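Local coordinates for protein DNA primase (Helicobacter pylori, PDB 4EHS) that synthesises the short RNA primers used by DNA polymerase in replication and, through its C-terminal domain, binds the DnaB helicase, whose activity it stimulates, at residues K63-D68 / D77-A82; E43-L48 / C71-D76; E31-L36 / L100-L105; P116-S119 / E124-I127. All coordinates share one frame; numbering follows the deposited sequence.

Interaction 1. Residues K63-D68 / D77-A82; sequences KKQEFD and DPKLVA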
loop_
_atom_site.group_PDB
_atom_site.type_symbol
_atom_site.label_atom_id
_atom_site.label_comp_id
_atom_site.label_asym_id
_atom_site.label_seq_id
_atom_site.Cartn_x
_atom_site.Cartn_y
_atom_site.Cartn_z
ATOM N N LYS A 63 16.589 2.616 9.594
ATOM C CA LYS A 63 16.880 1.200 9.778
ATOM C C LYS A 63 16.421 0.406 8.534
ATOM O O LYS A 63 16.079 -0.756 8.599
ATOM C CB LYS A 63 16.272 0.633 11.099
ATOM C CG LYS A 63 16.795 1.309 12.370
ATOM C CD LYS A 63 18.245 0.973 12.613
ATOM C CE LYS A 63 18.860 1.887 13.644
ATOM N NZ LYS A 63 20.282 1.659 13.970
ATOM N N LYS A 64 16.578 1.042 7.378
ATOM C CA LYS A 64 16.143 0.416 6.155
ATOM C C LYS A 64 16.940 -0.861 5.886
ATOM O O LYS A 64 16.369 -1.874 5.494
ATOM C CB LYS A 64 16.272 1.432 5.031
ATOM C CG LYS A 64 15.896 0.861 3.686
ATOM C CD LYS A 64 15.959 2.006 2.676
ATOM C CE LYS A 64 15.114 1.689 1.450
ATOM N NZ LYS A 64 15.627 0.417 0.864
ATOM N N GLN A 65 18.249 -0.842 6.118
ATOM C CA GLN A 65 19.074 -2.021 5.824
ATOM C C GLN A 65 18.654 -3.203 6.698
ATOM O O GLN A 65 18.583 -4.302 6.198
ATOM C CB GLN A 65 20.598 -1.743 5.975
ATOM C CG GLN A 65 21.000 -0.615 5.024
ATOM C CD GLN A 65 22.476 -0.248 5.007
ATOM O OE1 GLN A 65 23.350 -0.979 5.503
ATOM N NE2 GLN A 65 22.764 0.900 4.406
ATOM N N GLU A 66 18.395 -2.952 7.982
ATOM C CA GLU A 66 17.902 -3.989 8.893
ATOM C C GLU A 66 16.592 -4.597 8.388
ATOM O O GLU A 66 16.464 -5.841 8.325
ATOM C CB GLU A 66 17.735 -3.414 10.326
ATOM C CG GLU A 66 19.117 -3.131 10.954
ATOM C CD GLU A 66 19.692 -1.757 10.649
ATOM O OE1 GLU A 66 19.167 -1.099 9.695
ATOM O OE2 GLU A 66 20.711 -1.386 11.329
ATOM N N PHE A 67 15.627 -3.750 8.044
ATOM C CA PHE A 67 14.331 -4.269 7.534
ATOM C C PHE A 67 14.561 -5.112 6.256
ATOM O O PHE A 67 14.015 -6.247 6.107
ATOM C CB PHE A 67 13.337 -3.133 7.261
ATOM C CG PHE A 67 11.956 -3.640 6.822
ATOM C CD1 PHE A 67 11.007 -4.027 7.798
ATOM C CD2 PHE A 67 11.592 -3.743 5.459
ATOM C CE1 PHE A 67 9.739 -4.505 7.436
ATOM C CE2 PHE A 67 10.322 -4.201 5.106
ATOM C CZ PHE A 67 9.377 -4.559 6.089
ATOM N N ASP A 68 15.370 -4.565 5.338
ATOM C CA ASP A 68 15.671 -5.317 4.126
ATOM C C ASP A 68 16.252 -6.697 4.443
ATOM O O ASP A 68 15.871 -7.680 3.821
ATOM C CB ASP A 68 16.644 -4.497 3.227
ATOM C CG ASP A 68 15.922 -3.425 2.431
ATOM O OD1 ASP A 68 14.688 -3.502 2.291
ATOM O OD2 ASP A 68 16.603 -2.495 1.992
ATOM N N ASP A 77 23.025 -11.268 9.129
ATOM C CA ASP A 77 23.505 -9.951 8.725
ATOM C C ASP A 77 23.927 -9.195 9.999
ATOM O O ASP A 77 23.162 -9.106 10.982
ATOM C CB ASP A 77 22.421 -9.203 7.917
ATOM C CG ASP A 77 22.733 -7.753 7.692
ATOM O OD1 ASP A 77 23.031 -7.336 6.557
ATOM O OD2 ASP A 77 22.690 -7.000 8.658
ATOM N N PRO A 78 25.157 -8.661 10.024
ATOM C CA PRO A 78 25.668 -7.984 11.260
ATOM C C PRO A 78 24.737 -6.884 11.899
ATOM O O PRO A 78 24.597 -6.832 13.126
ATOM C CB PRO A 78 27.058 -7.450 10.825
ATOM C CG PRO A 78 27.469 -8.421 9.733
ATOM C CD PRO A 78 26.201 -8.783 8.982
ATOM N N LYS A 79 24.078 -6.067 11.079
ATOM C CA LYS A 79 23.115 -5.075 11.560
ATOM C C LYS A 79 21.914 -5.680 12.247
ATOM O O LYS A 79 21.432 -5.181 13.296
ATOM C CB LYS A 79 22.740 -4.089 10.405
ATOM C CG LYS A 79 23.911 -3.147 10.053
ATOM C CD LYS A 79 23.590 -2.056 9.031
ATOM C CE LYS A 79 24.894 -1.401 8.584
ATOM N NZ LYS A 79 24.715 -0.163 7.763
ATOM N N LEU A 80 21.399 -6.757 11.651
ATOM C CA LEU A 80 20.188 -7.434 12.157
ATOM C C LEU A 80 20.532 -8.206 13.412
ATOM O O LEU A 80 19.782 -8.188 14.383
ATOM C CB LEU A 80 19.613 -8.346 11.063
ATOM C CG LEU A 80 18.142 -8.602 11.080
ATOM C CD1 LEU A 80 17.422 -7.242 10.959
ATOM C CD2 LEU A 80 17.780 -9.552 9.926
ATOM N N VAL A 81 21.700 -8.838 13.417
ATOM C CA VAL A 81 22.192 -9.498 14.634
ATOM C C VAL A 81 22.287 -8.478 15.788
ATOM O O VAL A 81 21.795 -8.709 16.903
ATOM C CB VAL A 81 23.538 -10.234 14.365
ATOM C CG1 VAL A 81 24.258 -10.605 15.673
ATOM C CG2 VAL A 81 23.281 -11.441 13.444
ATOM N N ALA A 82 22.846 -7.311 15.501
ATOM C CA ALA A 82 23.053 -6.332 16.555
ATOM C C ALA A 82 21.698 -5.834 17.096
ATOM O O ALA A 82 21.518 -5.601 18.315
ATOM C CB ALA A 82 23.865 -5.167 16.028
HETATM O O HOH W 1 21.661 -2.564 13.595
#
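Lys-79 leaves its backbone with CG opposite the carbonyl carbon (chi1 -71°) and then runs extended, which carries its ammonium group out to the amide of Gln-65. Glu-66 instead bends at chi2 (87°), and this lays its carboxylate against the root of the same lysine. The contact joins two consecutive helices linked by a short loop, in the helicase-binding domain. The short segments of helix 64-71 and helix 78-85 are nearly perpendicular, 94° apart, with their axes 8.8 Å apart at closest approach. Lys-79 NZ donates to Gln-65 OE1 at 2.8 Å and comes from above the amide carbonyl plane. Both residues are exposed. The side chain of Glu-66 crosses that of Lys-79 at about a right angle. Glu-66 OE2 lies 3.5 Å from Lys-79 CB but 5.5 Å from Lys-79 NZ, so the carboxylate meets the aliphatic chain and forms no salt bridge with it. A water donates to Glu-66 OE2 at 2.7 Å and to Lys-79 O at 2.6 Å, giving the buried carboxylate a polar partner. Asp-77 caps helix 78-85. Its OD2 accepts from Leu-80 N through the anti lone pair, and more weakly from Lys-79 N. Leu-80 packs on Leu-42 of helix 30-43. Its CD1 sits tightly against the backbone of helix 64-71, with Leu-80 CD1 only 3.1 Å from Glu-66 O.

Interaction 2. Residues E43-L48 / C71-D76; sequences EDRSLL and CQEKLD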
loop_
_atom_site.group_PDB
_atom_site.type_symbol
_atom_site.label_atom_id
_atom_site.label_comp_id
_atom_site.label_asym_id
_atom_site.label_seq_id
_atom_site.Cartn_x
_atom_site.Cartn_y
_atom_site.Cartn_z
ATOM N N GLU A 43 11.503 -11.007 16.639
ATOM C CA GLU A 43 11.137 -11.955 17.718
ATOM C C GLU A 43 9.936 -12.798 17.322
ATOM O O GLU A 43 9.777 -13.940 17.803
ATOM C CB GLU A 43 10.825 -11.251 19.030
ATOM C CG GLU A 43 12.120 -10.615 19.566
ATOM C CD GLU A 43 12.427 -10.855 21.042
ATOM O OE1 GLU A 43 11.625 -11.498 21.753
ATOM O OE2 GLU A 43 13.430 -10.230 21.537
ATOM N N ASP A 44 9.059 -12.242 16.454
ATOM C CA ASP A 44 7.859 -13.000 16.108
ATOM C C ASP A 44 7.581 -12.779 14.619
ATOM O O ASP A 44 7.063 -11.767 14.231
ATOM C CB ASP A 44 6.675 -12.650 17.010
ATOM C CG ASP A 44 5.431 -13.553 16.735
ATOM O OD1 ASP A 44 5.349 -14.193 15.673
ATOM O OD2 ASP A 44 4.592 -13.551 17.588
ATOM N N ARG A 45 7.986 -13.739 13.797
ATOM C CA ARG A 45 7.966 -13.495 12.332
ATOM C C ARG A 45 6.526 -13.425 11.865
ATOM O O ARG A 45 6.278 -12.875 10.772
ATOM C CB ARG A 45 8.760 -14.537 11.541
ATOM C CG ARG A 45 9.404 -13.957 10.252
ATOM C CD ARG A 45 10.510 -14.849 9.624
ATOM N NE ARG A 45 10.796 -14.535 8.220
ATOM C CZ ARG A 45 11.620 -13.558 7.782
ATOM N NH1 ARG A 45 12.269 -12.765 8.632
ATOM N NH2 ARG A 45 11.772 -13.347 6.471
ATOM N N SER A 46 5.556 -13.895 12.654
ATOM C CA SER A 46 4.089 -13.770 12.267
ATOM C C SER A 46 3.672 -12.305 12.232
ATOM O O SER A 46 2.810 -11.900 11.454
ATOM C CB SER A 46 3.181 -14.583 13.218
ATOM O OG SER A 46 3.016 -13.899 14.455
ATOM N N LEU A 47 4.355 -11.466 13.028
ATOM C CA LEU A 47 4.163 -10.012 12.962
ATOM C C LEU A 47 4.697 -9.381 11.658
ATOM O O LEU A 47 4.160 -8.338 11.238
ATOM C CB LEU A 47 4.826 -9.299 14.146
ATOM C CG LEU A 47 4.333 -9.843 15.475
ATOM C CD1 LEU A 47 5.035 -9.127 16.638
ATOM C CD2 LEU A 47 2.831 -9.713 15.670
ATOM N N LEU A 48 5.753 -9.953 11.060
ATOM C CA LEU A 48 6.238 -9.513 9.757
ATOM C C LEU A 48 5.103 -9.752 8.739
ATOM O O LEU A 48 4.840 -8.906 7.877
ATOM C CB LEU A 48 7.511 -10.269 9.362
ATOM C CG LEU A 48 8.067 -9.819 7.962
ATOM C CD1 LEU A 48 8.473 -8.346 7.964
ATOM C CD2 LEU A 48 9.294 -10.678 7.689
ATOM N N CYS A 71 13.813 -9.163 5.631
ATOM C CA CYS A 71 12.881 -9.569 4.597
ATOM C C CYS A 71 13.484 -10.677 3.785
ATOM O O CYS A 71 12.753 -11.585 3.332
ATOM C CB CYS A 71 12.578 -8.383 3.691
ATOM S SG CYS A 71 11.387 -7.340 4.466
ATOM N N GLN A 72 14.797 -10.629 3.589
ATOM C CA GLN A 72 15.493 -11.650 2.814
ATOM C C GLN A 72 16.116 -12.705 3.722
ATOM O O GLN A 72 17.104 -13.344 3.361
ATOM C CB GLN A 72 16.570 -11.012 1.932
ATOM C CG GLN A 72 16.218 -9.622 1.430
ATOM C CD GLN A 72 17.433 -8.845 0.967
ATOM O OE1 GLN A 72 17.416 -7.615 0.914
ATOM N NE2 GLN A 72 18.499 -9.561 0.626
ATOM N N GLU A 73 15.533 -12.880 4.904
ATOM C CA GLU A 73 16.027 -13.852 5.859
ATOM C C GLU A 73 17.532 -13.907 5.913
ATOM O O GLU A 73 18.082 -15.011 5.969
ATOM C CB GLU A 73 15.481 -15.293 5.650
ATOM C CG GLU A 73 14.341 -15.627 6.539
ATOM C CD GLU A 73 13.631 -16.909 6.120
ATOM O OE1 GLU A 73 13.173 -17.611 7.028
ATOM O OE2 GLU A 73 13.548 -17.196 4.899
ATOM N N LYS A 74 18.200 -12.764 5.826
ATOM C CA LYS A 74 19.640 -12.762 6.016
ATOM C C LYS A 74 19.823 -12.631 7.504
ATOM O O LYS A 74 20.277 -11.589 7.960
ATOM C CB LYS A 74 20.311 -11.581 5.335
ATOM C CG LYS A 74 20.072 -11.507 3.818
ATOM C CD LYS A 74 21.036 -12.384 3.087
ATOM C CE LYS A 74 20.701 -12.488 1.594
ATOM N NZ LYS A 74 20.664 -11.149 0.939
ATOM N N LEU A 75 19.434 -13.674 8.246
ATOM C CA LEU A 75 19.422 -13.616 9.702
ATOM C C LEU A 75 20.808 -13.598 10.384
ATOM O O LEU A 75 20.895 -13.441 11.610
ATOM C CB LEU A 75 18.491 -14.720 10.274
ATOM C CG LEU A 75 17.041 -14.696 9.710
ATOM C CD1 LEU A 75 16.103 -15.781 10.274
ATOM C CD2 LEU A 75 16.366 -13.342 9.846
ATOM N N ASP A 76 21.896 -13.773 9.625
ATOM C CA ASP A 76 23.251 -13.487 10.188
ATOM C C ASP A 76 23.841 -12.124 9.756
ATOM O O ASP A 76 25.035 -11.848 9.979
ATOM C CB ASP A 76 24.232 -14.645 9.870
ATOM C CG ASP A 76 23.795 -15.959 10.495
ATOM O OD1 ASP A 76 23.294 -15.969 11.631
ATOM O OD2 ASP A 76 23.921 -16.988 9.835
#
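The guanidinium of Arg-45 is covered on one face by the side chain of Glu-73, its plane 10° from that of the carboxylate. An extended Arg-45 chain (chi3 161°) takes the group out to the loop 71-76. The covering part is aliphatic. Glu-73 CG sits over the rim, 3.4 Å from Arg-45 NH2 and 3.6 Å from Arg-45 CZ. Leu-48 CD2 lies over the centre of the opposite face, so the group is sandwiched between two carbons. At its edge, near the plane, Cys-71 O is 3.7 Å from Arg-45 NH2. Leu-75 CD2 approaches obliquely, 4.3 Å from Arg-45 NH1. Glu-73 OE1 is 4.1 Å from Arg-45 NE and well out of the guanidinium plane. The charges may still attract, but no N-H points at the oxygen. Stronger polar partners lie outside the segments. Arg-45 NH1 bonds to Leu-70 O, while Glu-73 OE2 bonds to Ser-123 OG of the second subunit. Cys-71 SG is covalently linked to a beta-mercaptoethanol, probably carried over from the crystallisation solution. Asp-44 caps the arginine's helix: its OD1 accepts from Ser-46 N and Ser-46 OG on one face of the carboxylate. The site lies at the interface between two subunits, consistent with the domain's dimeric state in solution. The contact joins the start of helix 45-51 to the loop from helix 64-71 to helix 78-85, beside Ile-127 of the second subunit.

Interaction 3. Residues E31-L36 / L100-L105; sequences EFLEKL and LRLLIL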
loop_
_atom_site.group_PDB
_atom_site.type_symbol
_atom_site.label_atom_id
_atom_site.label_comp_id
_atom_site.label_asym_id
_atom_site.label_seq_id
_atom_site.Cartn_x
_atom_site.Cartn_y
_atom_site.Cartn_z
ATOM N N GLU A 31 14.297 6.887 15.341
ATOM C CA GLU A 31 15.271 5.832 15.161
ATOM C C GLU A 31 14.933 4.749 16.201
ATOM O O GLU A 31 14.914 3.545 15.860
ATOM C CB GLU A 31 16.733 6.356 15.290
ATOM C CG GLU A 31 17.702 5.201 15.435
ATOM C CD GLU A 31 19.157 5.586 15.173
ATOM O OE1 GLU A 31 19.427 6.727 14.769
ATOM O OE2 GLU A 31 20.022 4.724 15.340
ATOM N N PHE A 32 14.574 5.166 17.421
ATOM C CA PHE A 32 14.181 4.212 18.445
ATOM C C PHE A 32 12.906 3.456 18.000
ATOM O O PHE A 32 12.770 2.258 18.147
ATOM C CB PHE A 32 13.884 4.915 19.784
ATOM C CG PHE A 32 13.553 3.915 20.935
ATOM C CD1 PHE A 32 14.573 3.304 21.679
ATOM C CD2 PHE A 32 12.228 3.588 21.203
ATOM C CE1 PHE A 32 14.226 2.406 22.703
ATOM C CE2 PHE A 32 11.872 2.693 22.227
ATOM C CZ PHE A 32 12.894 2.099 22.951
ATOM N N LEU A 33 11.949 4.186 17.498
ATOM C CA LEU A 33 10.705 3.525 17.059
ATOM C C LEU A 33 10.955 2.541 15.906
ATOM O O LEU A 33 10.342 1.451 15.898
ATOM C CB LEU A 33 9.701 4.575 16.553
ATOM C CG LEU A 33 8.333 4.075 16.142
ATOM C CD1 LEU A 33 7.665 3.322 17.309
ATOM C CD2 LEU A 33 7.451 5.274 15.728
ATOM N N GLU A 34 11.811 2.874 14.952
ATOM C CA GLU A 34 12.096 1.927 13.845
ATOM C C GLU A 34 12.768 0.651 14.378
ATOM O O GLU A 34 12.455 -0.495 13.962
ATOM C CB GLU A 34 13.022 2.587 12.827
ATOM C CG GLU A 34 12.274 3.706 12.061
ATOM C CD GLU A 34 13.050 4.242 10.883
ATOM O OE1 GLU A 34 14.080 3.647 10.522
ATOM O OE2 GLU A 34 12.532 5.259 10.306
ATOM N N LYS A 35 13.688 0.865 15.323
ATOM C CA LYS A 35 14.346 -0.301 15.968
ATOM C C LYS A 35 13.360 -1.197 16.664
ATOM O O LYS A 35 13.478 -2.451 16.600
ATOM C CB LYS A 35 15.422 0.186 17.006
ATOM C CG LYS A 35 16.677 0.630 16.282
ATOM C CD LYS A 35 17.800 0.862 17.350
ATOM C CE LYS A 35 17.750 2.241 17.875
ATOM N NZ LYS A 35 19.052 2.631 18.588
ATOM N N LEU A 36 12.432 -0.573 17.361
ATOM C CA LEU A 36 11.441 -1.273 18.178
ATOM C C LEU A 36 10.566 -2.116 17.291
ATOM O O LEU A 36 10.376 -3.290 17.575
ATOM C CB LEU A 36 10.682 -0.326 19.098
ATOM C CG LEU A 36 9.662 -0.925 20.053
ATOM C CD1 LEU A 36 10.374 -1.817 21.060
ATOM C CD2 LEU A 36 8.933 0.220 20.764
ATOM N N LEU A 100 3.497 -0.170 15.555
ATOM C CA LEU A 100 3.407 -0.112 14.069
ATOM C C LEU A 100 2.512 1.103 13.686
ATOM O O LEU A 100 2.833 1.916 12.763
ATOM C CB LEU A 100 2.849 -1.455 13.513
ATOM C CG LEU A 100 2.674 -1.432 11.994
ATOM C CD1 LEU A 100 3.940 -1.181 11.169
ATOM C CD2 LEU A 100 1.997 -2.773 11.646
ATOM N N ARG A 101 1.430 1.269 14.413
ATOM C CA ARG A 101 0.529 2.376 14.104
ATOM C C ARG A 101 1.251 3.729 14.274
ATOM O O ARG A 101 1.076 4.665 13.478
ATOM C CB ARG A 101 -0.758 2.324 14.982
ATOM C CG ARG A 101 -1.890 1.416 14.500
ATOM C CD ARG A 101 -3.295 1.725 15.150
ATOM N NE ARG A 101 -3.180 1.882 16.584
ATOM C CZ ARG A 101 -3.083 0.867 17.463
ATOM N NH1 ARG A 101 -3.195 -0.399 17.062
ATOM N NH2 ARG A 101 -2.929 1.146 18.768
ATOM N N LEU A 102 2.088 3.848 15.303
ATOM C CA LEU A 102 2.790 5.122 15.495
ATOM C C LEU A 102 3.815 5.384 14.417
ATOM O O LEU A 102 3.916 6.501 13.975
ATOM C CB LEU A 102 3.441 5.085 16.903
ATOM C CG LEU A 102 4.160 6.360 17.316
ATOM C CD1 LEU A 102 3.114 7.444 17.445
ATOM C CD2 LEU A 102 4.951 6.125 18.651
ATOM N N LEU A 103 4.513 4.335 13.933
ATOM C CA LEU A 103 5.436 4.506 12.853
ATOM C C LEU A 103 4.715 5.004 11.588
ATOM O O LEU A 103 5.187 5.939 10.914
ATOM C CB LEU A 103 6.119 3.160 12.539
ATOM C CG LEU A 103 7.204 3.263 11.471
ATOM C CD1 LEU A 103 8.365 4.000 12.046
ATOM C CD2 LEU A 103 7.587 1.812 11.173
ATOM N N ILE A 104 3.573 4.374 11.301
ATOM C CA ILE A 104 2.792 4.793 10.126
ATOM C C ILE A 104 2.260 6.198 10.293
ATOM O O ILE A 104 2.339 6.979 9.323
ATOM C CB ILE A 104 1.680 3.784 9.820
ATOM C CG1 ILE A 104 2.291 2.412 9.482
ATOM C CG2 ILE A 104 0.820 4.253 8.614
ATOM C CD1 ILE A 104 1.237 1.284 9.565
ATOM N N LEU A 105 1.683 6.492 11.465
ATOM C CA LEU A 105 1.198 7.868 11.790
ATOM C C LEU A 105 2.297 8.891 11.568
ATOM O O LEU A 105 2.075 9.896 10.833
ATOM C CB LEU A 105 0.604 7.966 13.218
ATOM C CG LEU A 105 0.165 9.360 13.717
ATOM C CD1 LEU A 105 -1.093 9.839 13.034
ATOM C CD2 LEU A 105 -0.040 9.376 15.212
#
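Leu-33 reaches across to Leu-102 and Leu-103 and carries most of this contact. Its CB points toward helix 96-117. CG is placed opposite the backbone N (chi1 -176°), which extends the side chain across the gap. Leu-33 CG comes within 4.1 Å of Leu-103 CD1. The two methyls then part. Leu-33 CD1 meets Leu-102 CD2 at 4.1 Å. Leu-33 CD2 goes deeper, down to the backbone of the facing helix, where it lies 3.6 Å from Leu-103 N. The same methyl touches side chains on both neighbouring residues: Leu-33 CD2 is 3.8 Å from Leu-102 CG and 4.0 Å from Leu-103 CD1. Leu-33 meets Leu-102 and Leu-103 obliquely, by apolar contact. Glu-34 adds only its aliphatic part. Its side chain crosses that of Leu-103 at about a right angle, and Glu-34 CG is 3.9 Å from Leu-103 CD1. The buried carboxylate turns to other partners: Glu-34 OE2 accepts from Leu-61 N and Glu-34 OE1 from His-62 N. Both oxygens are therefore satisfied by the loop before helix 64-71. The segment axes come within 9.9 Å, and their directions differ by 136°, so the two segments run obliquely antiparallel. This is a buried leucine contact in the core of the all-helical helicase-binding domain of DnaG, joining helix 30-43 to helix 96-117.

Interaction 4. Residues P116-S119 / E124-I127; sequences PKSS and EKMI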
loop_
_atom_site.group_PDB
_atom_site.type_symbol
_atom_site.label_atom_id
_atom_site.label_comp_id
_atom_site.label_asym_id
_atom_site.label_seq_id
_atom_site.Cartn_x
_atom_site.Cartn_y
_atom_site.Cartn_z
ATOM N N PRO A 116 3.186 19.614 0.282
ATOM C CA PRO A 116 3.074 20.993 -0.339
ATOM C C PRO A 116 4.375 21.519 -0.960
ATOM O O PRO A 116 4.325 22.327 -1.894
ATOM C CB PRO A 116 2.663 21.889 0.831
ATOM C CG PRO A 116 2.074 20.951 1.851
ATOM C CD PRO A 116 2.770 19.620 1.690
ATOM N N LYS A 117 5.511 21.050 -0.445
ATOM C CA LYS A 117 6.851 21.364 -0.934
ATOM C C LYS A 117 7.258 20.573 -2.152
ATOM O O LYS A 117 8.263 20.875 -2.794
ATOM C CB LYS A 117 7.901 21.180 0.169
ATOM C CG LYS A 117 7.772 22.202 1.276
ATOM C CD LYS A 117 8.537 21.797 2.525
ATOM C CE LYS A 117 7.769 22.267 3.770
ATOM N NZ LYS A 117 8.353 21.907 5.102
ATOM N N SER A 118 6.493 19.546 -2.502
ATOM C CA SER A 118 6.905 18.648 -3.591
ATOM C C SER A 118 6.666 19.186 -5.017
ATOM O O SER A 118 6.045 20.251 -5.191
ATOM C CB SER A 118 6.182 17.317 -3.412
ATOM O OG SER A 118 4.834 17.438 -3.875
ATOM N N SER A 119 7.136 18.434 -6.029
ATOM C CA SER A 119 6.950 18.786 -7.437
ATOM C C SER A 119 5.644 18.254 -8.010
ATOM O O SER A 119 5.371 18.476 -9.182
ATOM C CB SER A 119 8.075 18.183 -8.305
ATOM O OG SER A 119 9.347 18.613 -7.858
ATOM N N GLU A 124 -2.618 16.236 -7.704
ATOM C CA GLU A 124 -2.066 15.122 -6.933
ATOM C C GLU A 124 -1.642 15.543 -5.524
ATOM O O GLU A 124 -1.805 14.756 -4.609
ATOM C CB GLU A 124 -0.856 14.524 -7.665
ATOM C CG GLU A 124 -1.286 13.630 -8.845
ATOM C CD GLU A 124 -0.117 12.875 -9.494
ATOM O OE1 GLU A 124 0.964 12.721 -8.873
ATOM O OE2 GLU A 124 -0.272 12.435 -10.639
ATOM N N LYS A 125 -1.121 16.780 -5.363
ATOM C CA LYS A 125 -0.915 17.302 -4.001
ATOM C C LYS A 125 -2.234 17.266 -3.276
ATOM O O LYS A 125 -2.281 16.774 -2.151
ATOM C CB LYS A 125 -0.394 18.751 -4.028
ATOM C CG LYS A 125 0.987 18.917 -4.597
ATOM C CD LYS A 125 1.425 20.392 -4.469
ATOM C CE LYS A 125 2.916 20.574 -4.575
ATOM N NZ LYS A 125 3.273 21.118 -5.912
HETATM N N MSE A 126 -3.298 17.744 -3.912
HETATM C CA MSE A 126 -4.624 17.728 -3.303
HETATM C C MSE A 126 -5.032 16.327 -2.843
HETATM O O MSE A 126 -5.405 16.131 -1.686
HETATM C CB MSE A 126 -5.666 18.283 -4.276
HETATM C CG MSE A 126 -5.570 19.785 -4.497
HETATM SE SE MSE A 126 -7.109 20.504 -5.454
HETATM C CE MSE A 126 -8.528 19.590 -4.478
ATOM N N ILE A 127 -4.918 15.359 -3.734
ATOM C CA ILE A 127 -5.336 13.991 -3.436
ATOM C C ILE A 127 -4.532 13.379 -2.300
ATOM O O ILE A 127 -5.044 12.728 -1.456
ATOM C CB ILE A 127 -5.254 13.076 -4.667
ATOM C CG1 ILE A 127 -6.177 13.558 -5.747
ATOM C CG2 ILE A 127 -5.718 11.724 -4.298
ATOM C CD1 ILE A 127 -5.967 12.937 -7.049
#
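Helix 96-117 ends beside Lys-125 in a kinked, weakly bonded turn, and from there the chain straightens through Ser-118 (psi 175°). The nearest CA atoms across the contact, those of Pro-116 and Lys-125, are 6.6 Å apart, and Pro-116 takes part through its carbonyl. Lys-125 reaches across from helix 122-140 to this turn, and its chain bends only at the last torsion (chi4 104°), which swings the ammonium group to the backbone oxygens. Lys-125 NZ donates to Ser-118 O at 3.0 Å. The nitrogen stands above the carbonyl plane, 41° out of it. A second bond runs from Lys-125 NZ to Leu-120 O, so the lysine is gripped by two carbonyls of the connecting loop. The motif is a helical hairpin, in which helix 96-117 turns back into helix 122-140, and the lysine of the second helix ties down the turn. Its carbon chain also packs closely. Lys-125 CE is 3.2 Å from Ser-118 O and 3.5 Å from Pro-116 O. Ser-118 OG touches Lys-125 CE at 3.7 Å, but its polar partner is Ile-115 O on the helix before it. Weaker is the bond between Ser-118 OG and Leu-120 N. On the same helix as the lysine, Glu-124 and Ile-127 pack on Gln-72 and Leu-48 of the second subunit.

Overall arrangement
Interactions 1 and 2 are neighbours, with centres 10 Å apart. They touch through Leu-80 and Val-81, which pack on the loop 71-76. Interaction 3 is nearest the centre of the chain. It meets interaction 1 through Lys-63, which lies beside Glu-31, Glu-34 and Lys-35. Helix 96-117 runs from interaction 3 to interaction 4, whose centres are 25 Å apart. Interactions 2 and 4 lie on opposite sides of the chain's centre, about 35 Å apart between centres. They are nevertheless linked in the dimer: both touch the second subunit, each contacting residues of the other interaction across the interface. The primase active site belongs to the central core domain, which this chain lacks.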